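Local atomic coordinates of probable mannosyltransferase KTR4 (Saccharomyces cerevisiae, PDB entry 5A08), a protein that belongs to a family of fungal mannosyltransferases built on the GT-A glycosyltransferase fold and is probably a glycosyltransferase itself. Residues B[48-53]-B[279-284]. Residues are numbered along the deposited sequence; the frame is centred on the assembly and turned at random.
Sequences SIMDRL and FVEEHP. With CA (calcium ion), chain E; CA (calcium ion), chain F; CA (calcium ion), chain G.
Met50 reaches from segment 48-53, on helix 43-53, onto the last turn of the helix that ends at Glu282, and its terminal methyl carries most of the apolar contact. The CE atom of Met50 lies 3.9 Å from CG1 of Val280, 3.9 Å from CA of Glu281 and 4.0 Å from CB of Pro284, so one methyl touches a side-chain branch, the helix backbone and the proline just past the helix end. The bend at chi2 (-69°) swings SD of Met50 toward the aliphatic CG of Glu281, 4.1 Å away, and the extended chi3 (-169°) carries CE on to Val280 and Pro284. Three residues further along the helix, CD1 of Leu53 approaches CG1 of Val280 more loosely, at 4.3 Å. No hydrogen bond joins the two segments, and only 162 Å² is buried between them. Leu364 of helix 354-365 touches both Leu53 and Val280, while Leu287 covers Met50 and Val280.

Metal coordination borders this apolar patch at Glu281. Its OE1 binds one calcium ion at 2.2 Å, together with Asp278; a second ion, which His54 also binds, is modelled next to OE2 at a doubtfully short distance. Asp51 and Asp47 hold a third calcium at a separate site, with long bonds from Asp51. The whole is a small helix-helix contact at the periphery of a GT-A fold, its centre about 23 Å from the centre of the chain.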
ATOM      1  N   SER B  48      -3.196   3.312 -27.577  1.00 22.94           N
ATOM      2  CA  SER B  48      -4.440   3.439 -26.863  1.00 23.14           C
ATOM      3  C   SER B  48      -4.207   3.623 -25.319  1.00 22.73           C
ATOM      4  O   SER B  48      -4.930   4.321 -24.648  1.00 20.24           O
ATOM      5  CB  SER B  48      -5.252   2.211 -27.136  1.00 24.49           C
ATOM      6  OG  SER B  48      -6.207   2.051 -26.135  1.00 28.38           O
ATOM      7  N   ILE B  49      -3.160   3.027 -24.782  1.00 21.37           N
ATOM      8  CA  ILE B  49      -2.811   3.225 -23.374  1.00 20.23           C
ATOM      9  C   ILE B  49      -2.323   4.665 -23.183  1.00 19.18           C
ATOM     10  O   ILE B  49      -2.762   5.372 -22.280  1.00 17.41           O
ATOM     11  CB  ILE B  49      -1.769   2.149 -22.909  1.00 20.05           C
ATOM     12  CG1 ILE B  49      -2.480   0.807 -22.840  1.00 20.45           C
ATOM     13  CG2 ILE B  49      -1.136   2.491 -21.542  1.00 19.41           C
ATOM     14  CD1 ILE B  49      -1.556  -0.356 -22.759  1.00 22.56           C
ATOM     15  N   MET B  50      -1.430   5.090 -24.050  1.00 19.45           N
ATOM     16  CA  MET B  50      -0.945   6.471 -23.989  1.00 21.30           C
ATOM     17  C   MET B  50      -2.063   7.445 -24.095  1.00 20.87           C
ATOM     18  O   MET B  50      -2.094   8.459 -23.361  1.00 21.37           O
ATOM     19  CB  MET B  50       0.110   6.719 -25.036  1.00 22.28           C
ATOM     20  CG  MET B  50       1.349   5.876 -24.796  1.00 23.95           C
ATOM     21  SD  MET B  50       2.275   6.391 -23.334  1.00 32.13           S
ATOM     22  CE  MET B  50       3.720   5.396 -23.666  1.00 27.47           C
ATOM     23  N   ASP B  51      -3.040   7.167 -24.949  1.00 20.94           N
ATOM     24  CA  ASP B  51      -4.138   8.106 -25.011  1.00 23.01           C
ATOM     25  C   ASP B  51      -4.827   8.156 -23.670  1.00 23.75           C
ATOM     26  O   ASP B  51      -5.216   9.216 -23.230  1.00 23.17           O
ATOM     27  CB  ASP B  51      -5.166   7.793 -26.085  1.00 22.83           C
ATOM     28  CG  ASP B  51      -4.638   8.029 -27.450  1.00 24.82           C
ATOM     29  OD1 ASP B  51      -3.566   8.654 -27.594  1.00 26.39           O
ATOM     30  OD2 ASP B  51      -5.258   7.533 -28.395  1.00 29.21           O
ATOM     31  N   ARG B  52      -5.073   7.001 -23.072  1.00 24.25           N
ATOM     32  CA  ARG B  52      -5.825   6.973 -21.805  1.00 25.84           C
ATOM     33  C   ARG B  52      -5.046   7.702 -20.691  1.00 21.38           C
ATOM     34  O   ARG B  52      -5.635   8.354 -19.887  1.00 19.55           O
ATOM     35  CB  ARG B  52      -6.076   5.549 -21.388  1.00 30.64           C
ATOM     36  CG  ARG B  52      -7.428   5.082 -21.882  1.00 40.55           C
ATOM     37  CD  ARG B  52      -7.348   3.672 -22.409  1.00 47.10           C
ATOM     38  NE  ARG B  52      -7.356   2.658 -21.346  1.00 50.29           N
ATOM     39  CZ  ARG B  52      -6.803   1.446 -21.459  1.00 50.01           C
ATOM     40  NH1 ARG B  52      -6.122   1.077 -22.566  1.00 50.72           N
ATOM     41  NH2 ARG B  52      -6.933   0.595 -20.456  1.00 46.12           N
ATOM     42  N   LEU B  53      -3.720   7.586 -20.701  1.00 16.85           N
ATOM     43  CA  LEU B  53      -2.907   8.219 -19.720  1.00 17.95           C
ATOM     44  C   LEU B  53      -2.824   9.740 -19.887  1.00 18.33           C
ATOM     45  O   LEU B  53      -2.333  10.432 -19.006  1.00 17.68           O
ATOM     46  CB  LEU B  53      -1.506   7.632 -19.730  1.00 18.75           C
ATOM     47  CG  LEU B  53      -1.442   6.173 -19.268  1.00 18.34           C
ATOM     48  CD1 LEU B  53      -0.060   5.562 -19.328  1.00 19.09           C
ATOM     49  CD2 LEU B  53      -1.935   6.104 -17.842  1.00 19.43           C
ATOM     50  N   PHE B 279       8.670   9.213 -17.931  1.00 20.01           N
ATOM     51  CA  PHE B 279       9.315   7.938 -17.744  1.00 18.54           C
ATOM     52  C   PHE B 279       8.657   6.842 -18.583  1.00 18.50           C
ATOM     53  O   PHE B 279       9.329   6.058 -19.250  1.00 17.96           O
ATOM     54  CB  PHE B 279       9.265   7.530 -16.265  1.00 18.86           C
ATOM     55  CG  PHE B 279       9.843   6.177 -16.007  1.00 17.73           C
ATOM     56  CD1 PHE B 279      11.220   5.985 -15.987  1.00 18.31           C
ATOM     57  CD2 PHE B 279       9.024   5.087 -15.830  1.00 18.10           C
ATOM     58  CE1 PHE B 279      11.757   4.718 -15.775  1.00 18.27           C
ATOM     59  CE2 PHE B 279       9.566   3.829 -15.610  1.00 17.82           C
ATOM     60  CZ  PHE B 279      10.924   3.641 -15.571  1.00 17.36           C
ATOM     61  N   VAL B 280       7.338   6.760 -18.483  1.00 17.21           N
ATOM     62  CA  VAL B 280       6.587   5.746 -19.213  1.00 18.03           C
ATOM     63  C   VAL B 280       6.746   5.911 -20.727  1.00 18.71           C
ATOM     64  O   VAL B 280       6.886   4.930 -21.474  1.00 16.59           O
ATOM     65  CB  VAL B 280       5.130   5.858 -18.800  1.00 19.81           C
ATOM     66  CG1 VAL B 280       4.197   5.350 -19.829  1.00 20.35           C
ATOM     67  CG2 VAL B 280       4.947   5.139 -17.469  1.00 20.74           C
ATOM     68  N   GLU B 281       6.702   7.158 -21.202  1.00 20.36           N
ATOM     69  CA  GLU B 281       6.949   7.425 -22.665  1.00 19.47           C
ATOM     70  C   GLU B 281       8.372   6.980 -23.086  1.00 19.06           C
ATOM     71  O   GLU B 281       8.528   6.453 -24.134  1.00 22.07           O
ATOM     72  CB  GLU B 281       6.604   8.857 -23.066  1.00 17.81           C
ATOM     73  CG  GLU B 281       5.147   9.270 -22.838  1.00 18.78           C
ATOM     74  CD  GLU B 281       4.947  10.804 -22.728  1.00 19.23           C
ATOM     75  OE1 GLU B 281       5.941  11.476 -22.443  1.00 19.98           O
ATOM     76  OE2 GLU B 281       3.863  11.400 -23.007  1.00 17.50           O
ATOM     77  N   GLU B 282       9.369   7.067 -22.231  1.00 22.65           N
ATOM     78  CA  GLU B 282      10.704   6.489 -22.526  1.00 24.03           C
ATOM     79  C   GLU B 282      10.758   4.969 -22.367  1.00 24.11           C
ATOM     80  O   GLU B 282      11.662   4.347 -22.902  1.00 21.51           O
ATOM     81  CB  GLU B 282      11.788   7.001 -21.590  1.00 28.36           C
ATOM     82  CG  GLU B 282      12.186   8.448 -21.716  1.00 41.48           C
ATOM     83  CD  GLU B 282      13.203   8.817 -20.608  1.00 51.97           C
ATOM     84  OE1 GLU B 282      14.164   8.045 -20.453  1.00 57.27           O
ATOM     85  OE2 GLU B 282      13.043   9.830 -19.872  1.00 54.32           O
ATOM     86  N   HIS B 283       9.858   4.358 -21.580  1.00 22.08           N
ATOM     87  CA  HIS B 283       9.915   2.901 -21.393  1.00 21.28           C
ATOM     88  C   HIS B 283       8.566   2.265 -21.553  1.00 21.60           C
ATOM     89  O   HIS B 283       8.068   1.617 -20.618  1.00 20.88           O
ATOM     90  CB  HIS B 283      10.490   2.559 -20.020  1.00 20.51           C
ATOM     91  CG  HIS B 283      11.810   3.200 -19.744  1.00 21.83           C
ATOM     92  ND1 HIS B 283      13.002   2.581 -20.008  1.00 22.36           N
ATOM     93  CD2 HIS B 283      12.129   4.388 -19.183  1.00 23.38           C
ATOM     94  CE1 HIS B 283      14.002   3.373 -19.679  1.00 21.53           C
ATOM     95  NE2 HIS B 283      13.499   4.462 -19.154  1.00 23.57           N
ATOM     96  N   PRO B 284       7.943   2.450 -22.724  1.00 22.40           N
ATOM     97  CA  PRO B 284       6.580   1.982 -22.927  1.00 21.28           C
ATOM     98  C   PRO B 284       6.455   0.471 -22.793  1.00 21.00           C
ATOM     99  O   PRO B 284       5.392  -0.037 -22.449  1.00 19.95           O
ATOM    100  CB  PRO B 284       6.286   2.395 -24.396  1.00 23.10           C
ATOM    101  CG  PRO B 284       7.645   2.504 -25.045  1.00 22.49           C
ATOM    102  CD  PRO B 284       8.526   3.040 -23.968  1.00 23.45           C
TER
HETATM  103 CA    CA E1466      -3.786   8.231 -30.389  1.00 56.16          CA
HETATM  104 CA    CA F1467       6.340  13.673 -22.397  1.00 20.59          CA
HETATM  105 CA    CA G1468       2.905  12.695 -22.830  1.00  5.55          CA
HETATM  106  O   HOH W   1      -2.221   9.688 -29.891  1.00 37.00           O
HETATM  107  O   HOH W   2      -5.285   7.283 -31.205  1.00 36.39           O
HETATM  108  O   HOH W   3       7.974  13.081 -23.548  1.00 26.20           O
HETATM  109  O   HOH W   4       6.330  16.142 -22.462  1.00 17.14           O